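Local coordinates for Glyco_hydro_cc domain-containing protein (Cryptococcus neoformans, PDB 6UBC) that probably binds beta-1,3-glucan oligosaccharides, as an oligosaccharide-binding member (subgroup VII) of glycoside hydrolase family GH128, at residues T391-I396 with T430-T435. Numbering follows the deposited sequence.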
loop_
_atom_site.group_PDB
_atom_site.type_symbol
_atom_site.label_atom_id
_atom_site.label_comp_id
_atom_site.label_asym_id
_atom_site.label_seq_id
_atom_site.Cartn_x
_atom_site.Cartn_y
_atom_site.Cartn_z
ATOM N N THR A 391 2.678 -3.746 -20.593
ATOM C CA THR A 391 3.580 -2.585 -20.786
ATOM C C THR A 391 3.620 -1.720 -19.527
ATOM O O THR A 391 4.732 -1.342 -19.046
ATOM C CB THR A 391 3.199 -1.750 -21.999
ATOM O OG1 THR A 391 3.231 -2.622 -23.129
ATOM C CG2 THR A 391 4.121 -0.572 -22.126
ATOM N N PHE A 392 2.449 -1.502 -18.964
ATOM C CA PHE A 392 2.288 -0.735 -17.715
ATOM C C PHE A 392 3.058 -1.402 -16.589
ATOM O O PHE A 392 3.747 -0.680 -15.879
ATOM C CB PHE A 392 0.813 -0.557 -17.377
ATOM C CG PHE A 392 0.598 0.271 -16.153
ATOM C CD1 PHE A 392 0.542 1.643 -16.255
ATOM C CD2 PHE A 392 0.348 -0.338 -14.920
ATOM C CE1 PHE A 392 0.234 2.413 -15.146
ATOM C CE2 PHE A 392 0.062 0.420 -13.811
ATOM C CZ PHE A 392 0.063 1.808 -13.913
ATOM N N ILE A 393 2.863 -2.704 -16.384
ATOM C CA ILE A 393 3.511 -3.407 -15.246
ATOM C C ILE A 393 5.029 -3.294 -15.458
ATOM O O ILE A 393 5.750 -2.992 -14.495
ATOM C CB ILE A 393 3.037 -4.881 -15.163
ATOM C CG1 ILE A 393 1.574 -4.998 -14.690
ATOM C CG2 ILE A 393 3.966 -5.632 -14.249
ATOM C CD1 ILE A 393 0.917 -6.334 -15.012
ATOM N N ASN A 394 5.505 -3.548 -16.667
ATOM C CA ASN A 394 6.978 -3.571 -16.949
ATOM C C ASN A 394 7.551 -2.170 -16.713
ATOM O O ASN A 394 8.557 -2.045 -15.952
ATOM C CB ASN A 394 7.236 -4.072 -18.361
ATOM C CG ASN A 394 7.045 -5.576 -18.459
ATOM O OD1 ASN A 394 7.454 -6.325 -17.559
ATOM N ND2 ASN A 394 6.559 -6.028 -19.605
ATOM N N ASP A 395 6.827 -1.146 -17.196
ATOM C CA ASP A 395 7.218 0.263 -17.087
ATOM C C ASP A 395 7.242 0.693 -15.624
ATOM O O ASP A 395 8.175 1.415 -15.212
ATOM C CB ASP A 395 6.319 1.197 -17.883
ATOM C CG ASP A 395 6.497 1.181 -19.405
ATOM O OD1 ASP A 395 7.463 0.597 -19.872
ATOM O OD2 ASP A 395 5.647 1.755 -20.093
ATOM N N ILE A 396 6.194 0.394 -14.856
ATOM C CA ILE A 396 6.060 0.954 -13.500
ATOM C C ILE A 396 7.095 0.270 -12.594
ATOM O O ILE A 396 7.643 0.916 -11.660
ATOM C CB ILE A 396 4.591 0.864 -12.979
ATOM C CG1 ILE A 396 4.388 1.955 -11.921
ATOM C CG2 ILE A 396 4.212 -0.520 -12.466
ATOM C CD1 ILE A 396 2.964 2.043 -11.373
ATOM N N THR A 430 -1.900 -15.703 -13.433
ATOM C CA THR A 430 -2.410 -15.194 -14.699
ATOM C C THR A 430 -1.275 -14.597 -15.504
ATOM O O THR A 430 -0.163 -14.383 -14.964
ATOM C CB THR A 430 -3.487 -14.127 -14.487
ATOM O OG1 THR A 430 -2.824 -12.994 -13.912
ATOM C CG2 THR A 430 -4.615 -14.647 -13.612
ATOM N N GLU A 431 -1.542 -14.227 -16.742
ATOM C CA GLU A 431 -0.530 -13.517 -17.555
ATOM C C GLU A 431 -0.086 -12.242 -16.785
ATOM O O GLU A 431 1.138 -11.879 -16.764
ATOM C CB GLU A 431 -1.133 -13.174 -18.913
ATOM C CG GLU A 431 -0.155 -12.374 -19.760
ATOM C CD GLU A 431 -0.527 -12.269 -21.216
ATOM O OE1 GLU A 431 -1.527 -12.877 -21.644
ATOM O OE2 GLU A 431 0.169 -11.565 -21.935
ATOM N N SER A 432 -1.029 -11.448 -16.283
ATOM C CA SER A 432 -0.645 -10.217 -15.554
ATOM C C SER A 432 0.220 -10.571 -14.355
ATOM O O SER A 432 1.243 -9.867 -14.138
ATOM C CB SER A 432 -1.821 -9.354 -15.137
ATOM O OG SER A 432 -2.502 -8.879 -16.280
ATOM N N GLY A 433 -0.168 -11.570 -13.568
ATOM C CA GLY A 433 0.633 -12.052 -12.423
ATOM C C GLY A 433 2.057 -12.415 -12.843
ATOM O O GLY A 433 3.071 -12.035 -12.140
ATOM N N GLN A 434 2.167 -13.144 -13.950
ATOM C CA GLN A 434 3.485 -13.553 -14.504
ATOM C C GLN A 434 4.283 -12.344 -14.980
ATOM O O GLN A 434 5.491 -12.366 -14.811
ATOM C CB GLN A 434 3.242 -14.515 -15.664
ATOM C CG GLN A 434 2.627 -15.800 -15.203
ATOM C CD GLN A 434 2.338 -16.729 -16.363
ATOM O OE1 GLN A 434 3.134 -16.828 -17.317
ATOM N NE2 GLN A 434 1.241 -17.479 -16.202
ATOM N N THR A 435 3.645 -11.328 -15.562
ATOM C CA THR A 435 4.388 -10.141 -16.036
ATOM C C THR A 435 4.973 -9.466 -14.782
ATOM O O THR A 435 6.134 -9.054 -14.808
ATOM C CB THR A 435 3.521 -9.123 -16.781
ATOM O OG1 THR A 435 3.017 -9.774 -17.954
ATOM C CG2 THR A 435 4.315 -7.895 -17.164
HETATM O O HOH W 1 7.695 -8.811 -17.218
#
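Ile393 and Thr435 meet through their methyl groups, Ile393 CG2 lying 3.7 Å from Thr435 CG2, where helices 386-402 and 431-441 run nearly parallel with short-segment axes 9.9 Å apart. The two branched side chains both point into the interface and slant across each other. In Thr435 the methyl stands opposite the backbone N while the hydroxyl sits beside it (chi1 -63°), which gives CG2 to the neighbouring helix and lets OG1 hydrogen-bond to Asn390 OD1, one turn before Asn394. Threonine suits this border position because it offers a nonpolar and a polar branch at once. The other arm of Ile393 reaches deeper: CD1 comes 3.7 Å from Ser432 O and 4.1 Å from Ser432 CB, and the isoleucine also packs on Tyr411 of strand 406-411. Ser432, small enough for this buried spot, has its hydroxyl satisfied by hydrogen bonds with Glu420 O and Gln386 NE2.

The outer side is looser and wetter. Exposed Asn394 crosses Thr435 at about a right angle, and the face of its amide lies over Thr435 CG2, with OD1 the nearest atom at 3.5 Å. No direct hydrogen bond joins the two segments; instead one water donates to Asn394 OD1 and, at 2.9 Å, to Thr435 O, a polar bridge on the solvent side of the methyl contact. At the start of the second helix, Thr430 is the N-cap: its OG1 accepts a nearly straight bond from Gly433 N (3.0 Å, 173°), satisfying an amide in the first turn.

Thus a mainly nonpolar seam facing strand 406-411 and a hydrated outer edge join two neighbouring helices of the outer layer, the last of them closing the chain, as in the (beta/alpha)8-barrel expected of a GH128 glycosyl hydrolase core.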